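Local coordinates for ER-derived vesicles protein ERV41 (Saccharomyces cerevisiae, PDB 3ZLC) that serves in COPII-coated vesicles for efficient transport of a subset of secretory proteins from endoplasmic reticulum to Golgi, and facilitates retrograde transport back, at residues T19-M24 with S122-R127; N159-G164 with N172-T177; D165-I170 with K201-E206; S194-L199 with L243-S248. All blocks are in the same frame, centred on the assembly; numbering follows the deposited sequence.

Contact 1. Residues T19-M24 with S122-R127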
loop_
_atom_site.group_PDB
_atom_site.type_symbol
_atom_site.label_atom_id
_atom_site.label_comp_id
_atom_site.label_asym_id
_atom_site.label_seq_id
_atom_site.Cartn_x
_atom_site.Cartn_y
_atom_site.Cartn_z
ATOM N N THR A 19 -18.669 2.581 -5.170
ATOM C CA THR A 19 -17.391 3.060 -4.639
ATOM C C THR A 19 -16.895 2.175 -3.500
ATOM O O THR A 19 -17.662 1.389 -2.930
ATOM C CB THR A 19 -17.497 4.509 -4.115
ATOM O OG1 THR A 19 -18.413 4.541 -3.018
ATOM C CG2 THR A 19 -17.992 5.453 -5.208
ATOM N N VAL A 20 -15.610 2.317 -3.179
ATOM C CA VAL A 20 -15.000 1.624 -2.049
ATOM C C VAL A 20 -13.889 2.504 -1.487
ATOM O O VAL A 20 -13.259 3.258 -2.239
ATOM C CB VAL A 20 -14.440 0.244 -2.473
ATOM C CG1 VAL A 20 -13.273 0.411 -3.465
ATOM C CG2 VAL A 20 -14.015 -0.579 -1.242
ATOM N N GLN A 21 -13.670 2.456 -0.173
ATOM C CA GLN A 21 -12.524 3.153 0.431
ATOM C C GLN A 21 -11.271 2.293 0.369
ATOM O O GLN A 21 -11.309 1.117 0.730
ATOM C CB GLN A 21 -12.798 3.483 1.910
ATOM C CG GLN A 21 -14.007 4.375 2.125
ATOM C CD GLN A 21 -13.707 5.814 1.784
ATOM O OE1 GLN A 21 -14.503 6.501 1.145
ATOM N NE2 GLN A 21 -12.549 6.283 2.214
ATOM N N ILE A 22 -10.160 2.873 -0.081
ATOM C CA ILE A 22 -8.868 2.209 0.063
ATOM C C ILE A 22 -8.178 2.798 1.279
ATOM O O ILE A 22 -7.959 4.017 1.352
ATOM C CB ILE A 22 -7.977 2.382 -1.184
ATOM C CG1 ILE A 22 -8.654 1.747 -2.402
ATOM C CG2 ILE A 22 -6.623 1.728 -0.957
ATOM C CD1 ILE A 22 -7.816 1.810 -3.703
ATOM N N ASN A 23 -7.850 1.943 2.246
ATOM C CA ASN A 23 -7.244 2.405 3.493
ATOM C C ASN A 23 -5.771 2.056 3.464
ATOM O O ASN A 23 -5.407 0.910 3.197
ATOM C CB ASN A 23 -7.899 1.739 4.704
ATOM C CG ASN A 23 -9.403 1.688 4.599
ATOM O OD1 ASN A 23 -10.075 2.730 4.576
ATOM N ND2 ASN A 23 -9.952 0.472 4.548
ATOM N N MET A 24 -4.915 3.029 3.758
ATOM C CA MET A 24 -3.478 2.847 3.602
ATOM C C MET A 24 -2.697 3.456 4.773
ATOM O O MET A 24 -3.032 4.532 5.251
ATOM C CB MET A 24 -3.033 3.496 2.289
ATOM C CG MET A 24 -1.781 2.905 1.697
ATOM S SD MET A 24 -1.181 3.773 0.231
ATOM C CE MET A 24 -2.116 5.303 0.361
ATOM N N SER A 122 -7.609 7.357 4.073
ATOM C CA SER A 122 -8.562 6.525 3.358
ATOM C C SER A 122 -9.030 7.249 2.103
ATOM O O SER A 122 -9.426 8.410 2.163
ATOM C CB SER A 122 -9.743 6.180 4.267
ATOM O OG SER A 122 -9.345 5.233 5.237
ATOM N N ILE A 123 -8.957 6.567 0.964
ATOM C CA ILE A 123 -9.307 7.191 -0.313
ATOM C C ILE A 123 -10.520 6.520 -0.951
ATOM O O ILE A 123 -10.467 5.333 -1.262
ATOM C CB ILE A 123 -8.147 7.073 -1.327
ATOM C CG1 ILE A 123 -6.831 7.554 -0.713
ATOM C CG2 ILE A 123 -8.467 7.862 -2.608
ATOM C CD1 ILE A 123 -5.602 7.278 -1.586
ATOM N N PRO A 124 -11.606 7.286 -1.177
ATOM C CA PRO A 124 -12.749 6.732 -1.910
ATOM C C PRO A 124 -12.427 6.628 -3.396
ATOM O O PRO A 124 -12.044 7.616 -4.021
ATOM C CB PRO A 124 -13.860 7.772 -1.680
ATOM C CG PRO A 124 -13.145 9.055 -1.464
ATOM C CD PRO A 124 -11.825 8.692 -0.785
ATOM N N VAL A 125 -12.559 5.435 -3.956
ATOM C CA VAL A 125 -12.333 5.268 -5.386
ATOM C C VAL A 125 -13.543 4.574 -6.002
ATOM O O VAL A 125 -14.335 3.931 -5.295
ATOM C CB VAL A 125 -11.036 4.465 -5.676
ATOM C CG1 VAL A 125 -9.823 5.153 -5.081
ATOM C CG2 VAL A 125 -11.146 3.031 -5.128
ATOM N N ASN A 126 -13.706 4.706 -7.310
ATOM C CA ASN A 126 -14.754 3.946 -7.975
ATOM C C ASN A 126 -14.397 2.483 -7.823
ATOM O O ASN A 126 -13.211 2.129 -7.895
ATOM C CB ASN A 126 -14.847 4.324 -9.456
ATOM C CG ASN A 126 -15.271 5.762 -9.664
ATOM O OD1 ASN A 126 -16.201 6.244 -9.021
ATOM N ND2 ASN A 126 -14.582 6.459 -10.566
ATOM N N ARG A 127 -15.398 1.633 -7.592
ATOM C CA ARG A 127 -15.154 0.202 -7.408
ATOM C C ARG A 127 -15.055 -0.459 -8.783
ATOM O O ARG A 127 -15.934 -1.238 -9.192
ATOM C CB ARG A 127 -16.266 -0.434 -6.552
ATOM C CG ARG A 127 -15.933 -1.830 -5.996
ATOM C CD ARG A 127 -17.102 -2.464 -5.201
ATOM N NE ARG A 127 -16.793 -3.869 -4.909
ATOM C CZ ARG A 127 -16.212 -4.299 -3.792
ATOM N NH1 ARG A 127 -15.891 -3.438 -2.821
ATOM N NH2 ARG A 127 -15.952 -5.592 -3.643
HETATM O O HOH W 1 -17.419 -1.160 -1.819
#
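V20 and I22 pack on V125 at the buried face of an antiparallel strand pair in the lumenal domain, 19-28 against 117-126. V20 and V125 form one hydrogen-bonded pair, with V125 N 2.9 Å from V20 O. I22 and I123, on the same face, form the next, with I22 N 2.7 Å from I123 O. With CG1 anti to the carbonyl carbon (chi1 -59°), CG2 of V125 falls between its backbone N and carbonyl carbon, 3.8 Å from V20 CG1. I22 crosses V125 at about a right angle and brings CD1 to 3.8 Å from the same CG2. F240 and Y238 of strand 233-240 cover this side, with F161 and F163 beside I22.

The other face is largely polar and partly open to solvent, Q21, S122 and N23 lying there with P124 among them. Q21 bends at chi2 (-76°) to lie alongside P124, its OE1 3.2 Å from P124 CB, while NE2 stands 3.5 Å from S122 CB. An alanine at Q21 would probably leave the P124 ring and S122 CB without the amide that lies against them. In one of two modelled conformers, S122 OG donates to N23 OD1 in the carbonyl plane; N23 ND2 is held by S162 and G164. At the far end a water joins T19 O to R127 NH1, and R127 NH2 binds N210. Backbone bonds fix the register here, and the split between apolar and polar faces is that of a sheet packed on one side against another sheet.

Contact 2. Residues N159-G164 with N172-T177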
loop_
_atom_site.group_PDB
_atom_site.type_symbol
_atom_site.label_atom_id
_atom_site.label_comp_id
_atom_site.label_asym_id
_atom_site.label_seq_id
_atom_site.Cartn_x
_atom_site.Cartn_y
_atom_site.Cartn_z
ATOM N N ASN A 159 1.943 -0.857 6.737
ATOM C CA ASN A 159 1.325 -1.201 8.014
ATOM C C ASN A 159 -0.114 -1.629 7.780
ATOM O O ASN A 159 -0.591 -2.589 8.399
ATOM C CB ASN A 159 1.390 -0.026 8.998
ATOM C CG ASN A 159 2.801 0.405 9.265
ATOM O OD1 ASN A 159 3.624 -0.410 9.693
ATOM N ND2 ASN A 159 3.116 1.682 8.969
ATOM N N GLU A 160 -0.786 -0.930 6.870
ATOM C CA GLU A 160 -2.140 -1.304 6.447
ATOM C C GLU A 160 -2.350 -1.045 4.968
ATOM O O GLU A 160 -1.879 -0.036 4.433
ATOM C CB GLU A 160 -3.213 -0.513 7.226
ATOM C CG GLU A 160 -4.645 -0.975 6.832
ATOM C CD GLU A 160 -5.754 -0.162 7.487
ATOM O OE1 GLU A 160 -5.443 0.819 8.198
ATOM O OE2 GLU A 160 -6.945 -0.505 7.271
ATOM N N PHE A 161 -3.067 -1.961 4.316
ATOM C CA PHE A 161 -3.607 -1.721 2.985
ATOM C C PHE A 161 -4.869 -2.573 2.871
ATOM O O PHE A 161 -4.787 -3.798 2.810
ATOM C CB PHE A 161 -2.613 -2.102 1.888
ATOM C CG PHE A 161 -3.045 -1.647 0.534
ATOM C CD1 PHE A 161 -2.955 -0.304 0.190
ATOM C CD2 PHE A 161 -3.578 -2.545 -0.387
ATOM C CE1 PHE A 161 -3.369 0.145 -1.056
ATOM C CE2 PHE A 161 -3.995 -2.108 -1.631
ATOM C CZ PHE A 161 -3.896 -0.761 -1.966
ATOM N N SER A 162 -6.033 -1.931 2.893
ATOM C CA SER A 162 -7.300 -2.662 2.966
ATOM C C SER A 162 -8.346 -1.932 2.139
ATOM O O SER A 162 -8.139 -0.766 1.740
ATOM C CB SER A 162 -7.771 -2.787 4.424
ATOM O OG SER A 162 -8.044 -1.508 4.970
ATOM N N PHE A 163 -9.455 -2.622 1.883
ATOM C CA PHE A 163 -10.567 -2.099 1.082
ATOM C C PHE A 163 -11.817 -2.164 1.917
ATOM O O PHE A 163 -12.176 -3.243 2.435
ATOM C CB PHE A 163 -10.791 -2.981 -0.151
ATOM C CG PHE A 163 -9.635 -2.978 -1.109
ATOM C CD1 PHE A 163 -8.562 -3.833 -0.924
ATOM C CD2 PHE A 163 -9.606 -2.083 -2.174
ATOM C CE1 PHE A 163 -7.477 -3.826 -1.801
ATOM C CE2 PHE A 163 -8.520 -2.066 -3.068
ATOM C CZ PHE A 163 -7.459 -2.939 -2.874
ATOM N N GLY A 164 -12.495 -1.026 2.051
ATOM C CA GLY A 164 -13.779 -1.005 2.732
ATOM C C GLY A 164 -13.672 -0.762 4.230
ATOM O O GLY A 164 -12.750 -0.085 4.700
ATOM N N ASN A 172 -5.399 -8.943 5.902
ATOM C CA ASN A 172 -4.977 -8.425 4.602
ATOM C C ASN A 172 -3.565 -8.907 4.290
ATOM O O ASN A 172 -2.668 -8.782 5.129
ATOM C CB ASN A 172 -4.987 -6.883 4.625
ATOM C CG ASN A 172 -6.359 -6.319 4.935
ATOM O OD1 ASN A 172 -7.331 -6.603 4.211
ATOM N ND2 ASN A 172 -6.463 -5.543 6.025
ATOM N N PRO A 173 -3.350 -9.452 3.086
ATOM C CA PRO A 173 -2.008 -9.987 2.822
ATOM C C PRO A 173 -0.889 -8.947 2.970
ATOM O O PRO A 173 0.212 -9.318 3.399
ATOM C CB PRO A 173 -2.082 -10.427 1.362
ATOM C CG PRO A 173 -3.571 -10.628 1.074
ATOM C CD PRO A 173 -4.318 -9.720 2.001
ATOM N N LEU A 174 -1.138 -7.685 2.613
ATOM C CA LEU A 174 -0.043 -6.697 2.662
ATOM C C LEU A 174 0.164 -6.035 4.020
ATOM O O LEU A 174 1.186 -5.381 4.223
ATOM C CB LEU A 174 -0.188 -5.631 1.565
ATOM C CG LEU A 174 -0.241 -6.238 0.161
ATOM C CD1 LEU A 174 -0.395 -5.117 -0.864
ATOM C CD2 LEU A 174 0.995 -7.101 -0.124
ATOM N N ASP A 175 -0.764 -6.216 4.964
ATOM C CA ASP A 175 -0.605 -5.619 6.301
ATOM C C ASP A 175 0.642 -6.132 6.989
ATOM O O ASP A 175 0.923 -7.337 6.953
ATOM C CB ASP A 175 -1.795 -5.957 7.227
ATOM C CG ASP A 175 -3.033 -5.147 6.917
ATOM O OD1 ASP A 175 -3.007 -4.364 5.952
ATOM O OD2 ASP A 175 -4.055 -5.329 7.616
ATOM N N ASN A 176 1.365 -5.228 7.650
ATOM C CA ASN A 176 2.565 -5.598 8.396
ATOM C C ASN A 176 3.598 -6.347 7.532
ATOM O O ASN A 176 4.128 -7.380 7.921
ATOM C CB ASN A 176 2.193 -6.416 9.645
ATOM C CG ASN A 176 1.125 -5.731 10.493
ATOM O OD1 ASN A 176 0.019 -6.246 10.643
ATOM N ND2 ASN A 176 1.451 -4.559 11.037
ATOM N N THR A 177 3.895 -5.794 6.363
ATOM C CA THR A 177 4.925 -6.352 5.496
ATOM C C THR A 177 5.855 -5.220 5.105
ATOM O O THR A 177 5.492 -4.056 5.231
ATOM C CB THR A 177 4.332 -6.944 4.208
ATOM O OG1 THR A 177 3.696 -5.904 3.468
ATOM C CG2 THR A 177 3.316 -8.041 4.530
HETATM O O HOH W 2 4.057 -3.262 10.248
HETATM O O HOH W 3 -3.073 -3.785 10.025
HETATM O O HOH W 4 -9.509 -5.501 2.655
#
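E160 and F161 of strand 156-163 run beside D175, where the loop returns from a type I turn spanning N172 to D175. The connection leads to strand 177-179, the antiparallel neighbour of 156-163, and makes a long-looped beta hairpin. Irregularities flank it: N159 and E160 both face D25 in a classic beta bulge, and N176 and T177 face I158 in a G1 bulge. Between the two segments the direct backbone pairing is slight, a weak bond from N176 N to N159 O at 3.4 Å.

The side chain of D175 does more. Its CG stands anti to the carbonyl carbon (chi1 -76°), beside the backbone N, and OD1 takes the F161 N-H at 2.9 Å, met nearly along the C-O axis. OD2 accepts N172 ND2 at 2.9 Å from above the carboxylate plane, a straight bond (169°) that ties the two ends of the turn. An alanine at D175 would probably leave F161 N without this acceptor and the N172 amide, then held by water at OD1, freer to turn. E160 lies alongside D175 with the carboxylate planes 86° apart, and S162 OG donates to E160 OE2; the two negative groups probably repel mildly.

On the buried side, L174 lies alongside F161 and points the same way; L174 CD1 lies 4.1 Å from F161 CD2, and that ring also stacks with F236. Y212 OH bonds F161 O and L174 N, joining the segments from strand 209-219. N172 ND2 sits 3.4 Å from S162 CB, and a water bridges N172 OD1 (2.9 Å) and F163 N (3.0 Å).

Contact 3. Residues D165-I170 with K201-E206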
loop_
_atom_site.group_PDB
_atom_site.type_symbol
_atom_site.label_atom_id
_atom_site.label_comp_id
_atom_site.label_asym_id
_atom_site.label_seq_id
_atom_site.Cartn_x
_atom_site.Cartn_y
_atom_site.Cartn_z
ATOM N N ASP A 165 -14.637 -1.286 4.981
ATOM C CA ASP A 165 -14.668 -1.087 6.424
ATOM C C ASP A 165 -13.823 -2.145 7.150
ATOM O O ASP A 165 -13.885 -3.330 6.830
ATOM C CB ASP A 165 -16.112 -1.192 6.916
ATOM C CG ASP A 165 -16.990 -0.078 6.377
ATOM O OD1 ASP A 165 -16.472 1.034 6.182
ATOM O OD2 ASP A 165 -18.189 -0.323 6.135
ATOM N N PHE A 166 -13.055 -1.733 8.145
ATOM C CA PHE A 166 -12.272 -2.713 8.887
ATOM C C PHE A 166 -13.244 -3.613 9.653
ATOM O O PHE A 166 -14.353 -3.193 10.003
ATOM C CB PHE A 166 -11.268 -2.033 9.819
ATOM C CG PHE A 166 -9.899 -2.676 9.803
ATOM C CD1 PHE A 166 -9.074 -2.569 8.678
ATOM C CD2 PHE A 166 -9.438 -3.393 10.906
ATOM C CE1 PHE A 166 -7.812 -3.168 8.652
ATOM C CE2 PHE A 166 -8.173 -3.981 10.899
ATOM C CZ PHE A 166 -7.360 -3.874 9.763
ATOM N N TYR A 167 -12.878 -4.876 9.850
ATOM C CA TYR A 167 -13.779 -5.792 10.559
ATOM C C TYR A 167 -12.921 -6.753 11.377
ATOM O O TYR A 167 -11.728 -6.893 11.089
ATOM C CB TYR A 167 -14.715 -6.516 9.574
ATOM C CG TYR A 167 -14.010 -7.272 8.478
ATOM C CD1 TYR A 167 -13.519 -6.616 7.354
ATOM C CD2 TYR A 167 -13.857 -8.654 8.554
ATOM C CE1 TYR A 167 -12.873 -7.318 6.332
ATOM C CE2 TYR A 167 -13.211 -9.360 7.543
ATOM C CZ TYR A 167 -12.731 -8.684 6.436
ATOM O OH TYR A 167 -12.094 -9.383 5.434
ATOM N N PRO A 168 -13.509 -7.395 12.400
ATOM C CA PRO A 168 -12.675 -8.132 13.364
ATOM C C PRO A 168 -11.946 -9.336 12.764
ATOM O O PRO A 168 -10.925 -9.768 13.310
ATOM C CB PRO A 168 -13.691 -8.607 14.409
ATOM C CG PRO A 168 -14.791 -7.603 14.327
ATOM C CD PRO A 168 -14.901 -7.259 12.876
ATOM N N TYR A 169 -12.450 -9.862 11.652
ATOM C CA TYR A 169 -11.898 -11.085 11.063
ATOM C C TYR A 169 -10.876 -10.789 9.980
ATOM O O TYR A 169 -10.331 -11.715 9.366
ATOM C CB TYR A 169 -13.021 -11.905 10.420
ATOM C CG TYR A 169 -14.323 -11.874 11.189
ATOM C CD1 TYR A 169 -14.352 -12.121 12.557
ATOM C CD2 TYR A 169 -15.525 -11.586 10.547
ATOM C CE1 TYR A 169 -15.561 -12.091 13.275
ATOM C CE2 TYR A 169 -16.736 -11.558 11.254
ATOM C CZ TYR A 169 -16.739 -11.808 12.613
ATOM O OH TYR A 169 -17.934 -11.800 13.308
ATOM N N ILE A 170 -10.625 -9.507 9.740
ATOM C CA ILE A 170 -9.820 -9.090 8.592
ATOM C C ILE A 170 -8.391 -9.646 8.648
ATOM O O ILE A 170 -7.803 -9.805 9.715
ATOM C CB ILE A 170 -9.827 -7.547 8.422
ATOM C CG1 ILE A 170 -9.435 -7.134 7.000
ATOM C CG2 ILE A 170 -8.953 -6.869 9.454
ATOM C CD1 ILE A 170 -9.771 -5.649 6.714
ATOM N N LYS A 201 -22.870 -12.554 8.058
ATOM C CA LYS A 201 -24.177 -12.373 8.689
ATOM C C LYS A 201 -24.068 -11.970 10.164
ATOM O O LYS A 201 -24.995 -11.381 10.722
ATOM C CB LYS A 201 -25.038 -13.629 8.510
ATOM C CG LYS A 201 -25.574 -13.795 7.093
ATOM C CD LYS A 201 -26.373 -15.081 6.940
ATOM C CE LYS A 201 -26.920 -15.216 5.525
ATOM N NZ LYS A 201 -27.542 -16.551 5.290
ATOM N N LYS A 202 -22.927 -12.272 10.783
ATOM C CA LYS A 202 -22.667 -11.858 12.166
ATOM C C LYS A 202 -22.396 -10.353 12.288
ATOM O O LYS A 202 -22.417 -9.800 13.387
ATOM C CB LYS A 202 -21.487 -12.643 12.748
ATOM C CG LYS A 202 -21.875 -13.940 13.452
ATOM C CD LYS A 202 -20.668 -14.546 14.165
ATOM C CE LYS A 202 -21.063 -15.188 15.494
ATOM N NZ LYS A 202 -21.178 -16.670 15.437
ATOM N N LEU A 203 -22.150 -9.700 11.154
ATOM C CA LEU A 203 -21.805 -8.279 11.132
ATOM C C LEU A 203 -22.886 -7.412 10.466
ATOM O O LEU A 203 -23.061 -6.234 10.809
ATOM C CB LEU A 203 -20.463 -8.080 10.417
ATOM C CG LEU A 203 -19.248 -8.706 11.100
ATOM C CD1 LEU A 203 -17.972 -8.361 10.349
ATOM C CD2 LEU A 203 -19.148 -8.261 12.552
ATOM N N GLY A 204 -23.606 -7.994 9.509
ATOM C CA GLY A 204 -24.617 -7.259 8.765
ATOM C C GLY A 204 -24.179 -6.935 7.344
ATOM O O GLY A 204 -22.985 -6.938 7.037
ATOM N N ALA A 205 -25.143 -6.635 6.479
ATOM C CA ALA A 205 -24.853 -6.325 5.078
ATOM C C ALA A 205 -24.470 -4.858 4.875
ATOM O O ALA A 205 -23.923 -4.492 3.837
ATOM C CB ALA A 205 -26.045 -6.697 4.198
ATOM N N GLU A 206 -24.772 -4.026 5.866
ATOM C CA GLU A 206 -24.476 -2.600 5.792
ATOM C C GLU A 206 -22.986 -2.296 5.905
ATOM O O GLU A 206 -22.533 -1.225 5.494
ATOM C CB GLU A 206 -25.251 -1.828 6.863
ATOM C CG GLU A 206 -24.797 -2.099 8.290
ATOM C CD GLU A 206 -25.376 -3.386 8.868
ATOM O OE1 GLU A 206 -26.183 -4.049 8.176
ATOM O OE2 GLU A 206 -25.031 -3.730 10.021
#
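L203 CD1 is the methyl on which Y167, P168 and Y169 converge. It lies 3.5 Å from Y169 CE2, 3.8 Å from Y167 CB and 4.1 Å from P168 CD. The approaches differ: P168 and L203 meet tip to tip, whereas Y169 and L203 slide past each other in opposite directions. Set anti to its carbonyl carbon (chi1 -64°), L203 CG lies 3.8 Å from Y169 CE2. Beyond the leucine, Y169 OH rests 3.7 Å from K202 CB, the two side chains crossing at about a right angle. These are van der Waals contacts between two surface loops, the two running in nearly opposite directions.

The aromatic loop is shaped by a type I beta turn from Y167 to I170, closed by I170 N to Y167 O at 3.1 Å. The turn returns I170 over Y167, so that I170 CB sits 3.6 Å above the centre of that ring. Y167 OH bonds N210 O, which ties the ring to strand 209-219, and F200 meets the rings of both Y167 and Y169. D165 OD2 accepts D208 N, holding the start of the 165-170 loop against the approach to strand 209-219, and K201 NZ bonds S248 OG. Lattice neighbours also touch Y169, P168, K202 and L203, and may influence how these exposed side chains settle.

Contact 4. Residues S194-L199 with L243-S248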
loop_
_atom_site.group_PDB
_atom_site.type_symbol
_atom_site.label_atom_id
_atom_site.label_comp_id
_atom_site.label_asym_id
_atom_site.label_seq_id
_atom_site.Cartn_x
_atom_site.Cartn_y
_atom_site.Cartn_z
ATOM N N SER A 194 -6.667 -8.669 -5.788
ATOM C CA SER A 194 -7.975 -9.049 -6.325
ATOM C C SER A 194 -8.929 -9.091 -5.142
ATOM O O SER A 194 -8.745 -9.880 -4.199
ATOM C CB SER A 194 -7.906 -10.414 -7.009
ATOM O OG SER A 194 -9.157 -10.759 -7.608
ATOM N N VAL A 195 -9.952 -8.243 -5.197
ATOM C CA VAL A 195 -10.763 -7.913 -4.034
ATOM C C VAL A 195 -12.111 -8.631 -4.094
ATOM O O VAL A 195 -12.806 -8.591 -5.116
ATOM C CB VAL A 195 -10.964 -6.370 -3.957
ATOM C CG1 VAL A 195 -11.721 -5.966 -2.689
ATOM C CG2 VAL A 195 -9.603 -5.662 -3.987
ATOM N N VAL A 196 -12.473 -9.288 -2.997
ATOM C CA VAL A 196 -13.722 -10.043 -2.927
ATOM C C VAL A 196 -14.591 -9.437 -1.850
ATOM O O VAL A 196 -14.148 -9.333 -0.700
ATOM C CB VAL A 196 -13.454 -11.502 -2.542
ATOM C CG1 VAL A 196 -14.766 -12.312 -2.532
ATOM C CG2 VAL A 196 -12.476 -12.113 -3.494
ATOM N N PRO A 197 -15.828 -9.012 -2.208
ATOM C CA PRO A 197 -16.714 -8.475 -1.174
ATOM C C PRO A 197 -17.294 -9.631 -0.371
ATOM O O PRO A 197 -17.570 -10.697 -0.928
ATOM C CB PRO A 197 -17.828 -7.790 -1.983
ATOM C CG PRO A 197 -17.915 -8.618 -3.261
ATOM C CD PRO A 197 -16.453 -8.989 -3.549
ATOM N N THR A 198 -17.475 -9.439 0.929
ATOM C CA THR A 198 -17.997 -10.529 1.747
ATOM C C THR A 198 -19.195 -10.088 2.578
ATOM O O THR A 198 -19.300 -8.931 2.981
ATOM C CB THR A 198 -16.923 -11.077 2.680
ATOM O OG1 THR A 198 -16.357 -9.992 3.433
ATOM C CG2 THR A 198 -15.835 -11.773 1.881
ATOM N N LEU A 199 -20.110 -11.009 2.817
ATOM C CA LEU A 199 -21.207 -10.717 3.719
ATOM C C LEU A 199 -21.069 -11.622 4.930
ATOM O O LEU A 199 -21.254 -12.836 4.831
ATOM C CB LEU A 199 -22.564 -10.912 3.022
ATOM C CG LEU A 199 -23.814 -10.862 3.923
ATOM C CD1 LEU A 199 -23.721 -9.740 4.929
ATOM C CD2 LEU A 199 -25.090 -10.709 3.106
ATOM N N LEU A 243 -17.984 -11.909 -7.720
ATOM C CA LEU A 243 -18.678 -12.808 -6.800
ATOM C C LEU A 243 -18.571 -12.264 -5.376
ATOM O O LEU A 243 -17.854 -11.295 -5.136
ATOM C CB LEU A 243 -18.135 -14.239 -6.897
ATOM C CG LEU A 243 -16.629 -14.513 -6.868
ATOM C CD1 LEU A 243 -16.044 -14.348 -5.480
ATOM C CD2 LEU A 243 -16.331 -15.917 -7.395
ATOM N N SER A 244 -19.302 -12.883 -4.456
ATOM C CA SER A 244 -19.231 -12.544 -3.039
ATOM C C SER A 244 -19.077 -13.826 -2.249
ATOM O O SER A 244 -19.472 -14.907 -2.705
ATOM C CB SER A 244 -20.518 -11.845 -2.587
ATOM O OG SER A 244 -20.636 -10.577 -3.193
ATOM N N ILE A 245 -18.507 -13.715 -1.061
ATOM C CA ILE A 245 -18.500 -14.846 -0.156
ATOM C C ILE A 245 -19.475 -14.548 0.972
ATOM O O ILE A 245 -19.349 -13.528 1.666
ATOM C CB ILE A 245 -17.107 -15.086 0.417
ATOM C CG1 ILE A 245 -16.110 -15.401 -0.705
ATOM C CG2 ILE A 245 -17.147 -16.210 1.441
ATOM C CD1 ILE A 245 -14.626 -15.273 -0.267
ATOM N N VAL A 246 -20.458 -15.426 1.154
ATOM C CA VAL A 246 -21.413 -15.250 2.235
ATOM C C VAL A 246 -20.995 -16.109 3.417
ATOM O O VAL A 246 -20.725 -17.307 3.273
ATOM C CB VAL A 246 -22.850 -15.597 1.787
ATOM C CG1 VAL A 246 -23.799 -15.633 2.985
ATOM C CG2 VAL A 246 -23.330 -14.583 0.764
ATOM N N VAL A 247 -20.916 -15.492 4.589
ATOM C CA VAL A 247 -20.527 -16.224 5.784
ATOM C C VAL A 247 -21.739 -16.331 6.702
ATOM O O VAL A 247 -22.212 -15.319 7.225
ATOM C CB VAL A 247 -19.360 -15.542 6.518
ATOM C CG1 VAL A 247 -19.154 -16.186 7.870
ATOM C CG2 VAL A 247 -18.067 -15.594 5.679
ATOM N N SER A 248 -22.253 -17.551 6.866
ATOM C CA SER A 248 -23.387 -17.814 7.751
ATOM C C SER A 248 -22.928 -18.604 8.970
ATOM O O SER A 248 -21.763 -18.988 9.059
ATOM C CB SER A 248 -24.487 -18.590 7.020
ATOM O OG SER A 248 -25.002 -17.855 5.922
#
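V196 and I245 cross at about a right angle, CG1 of the valine lying 3.7 Å from CD1 of the isoleucine. V196 holds CG1 anti to its backbone N (chi1 -177°), and that one methyl also receives L243 CD1 at 3.8 Å, here in an oblique crossing. On the same face, T198 and I245 lie side by side and point the same way, T198 CG2 being 3.8 Å from I245 CB. L199 and V246 occupy the other face, where their side chains touch only at 4.4 Å between L199 CB and V246 CG2.

P197 packs differently. Having no N-H to give, it sets its ring against L243 O (P197 CD 3.1 Å away) and the S244 hydroxyl (P197 CG to S244 OG 3.4 Å). The hydrogen bonds therefore begin one step later, from I245 N to P197 O. They continue from L199 N to I245 O and, straighter still (172°), from V247 N to L199 O at 2.7 Å. CA-H groups of T198, S244 and V246 point at the same carbonyl oxygens.

Q211 of strand 209-219 touches both T198 and I245, while Y10 and Q8 of strand 8-12 pack on I245. The same edge of strand 188-200 that receives 243-247 also bonds N239 and E241 through V195, so strands 233-240 and 243-247 follow one another along it. Parallel here, antiparallel to 209-219 across its other edge, strand 188-200 sits within a mixed beta sheet.

In the fold
Contacts 1, 2 and 4 are partly buried, contact 4 farther from the chain centre; contact 3 is a surface meeting of loops that follow strands of both sheets. Contacts 1 and 2 share one sheet: strands 19-28 and 156-163 are neighbours, joined by N23 N to S162 O and Q21 O to G164 N. Contact 4 belongs to the larger mixed sheet. Regular backbone pairing governs contact 1, antiparallel, and contact 4, parallel. In contact 2 a carboxylate largely takes over that role, while contact 3 rests on side-chain packing round L203. F163 packs on V195 between contacts 2 and 4, R127 on P197 between 1 and 4, and K201 bonds V247 and S248 between 3 and 4.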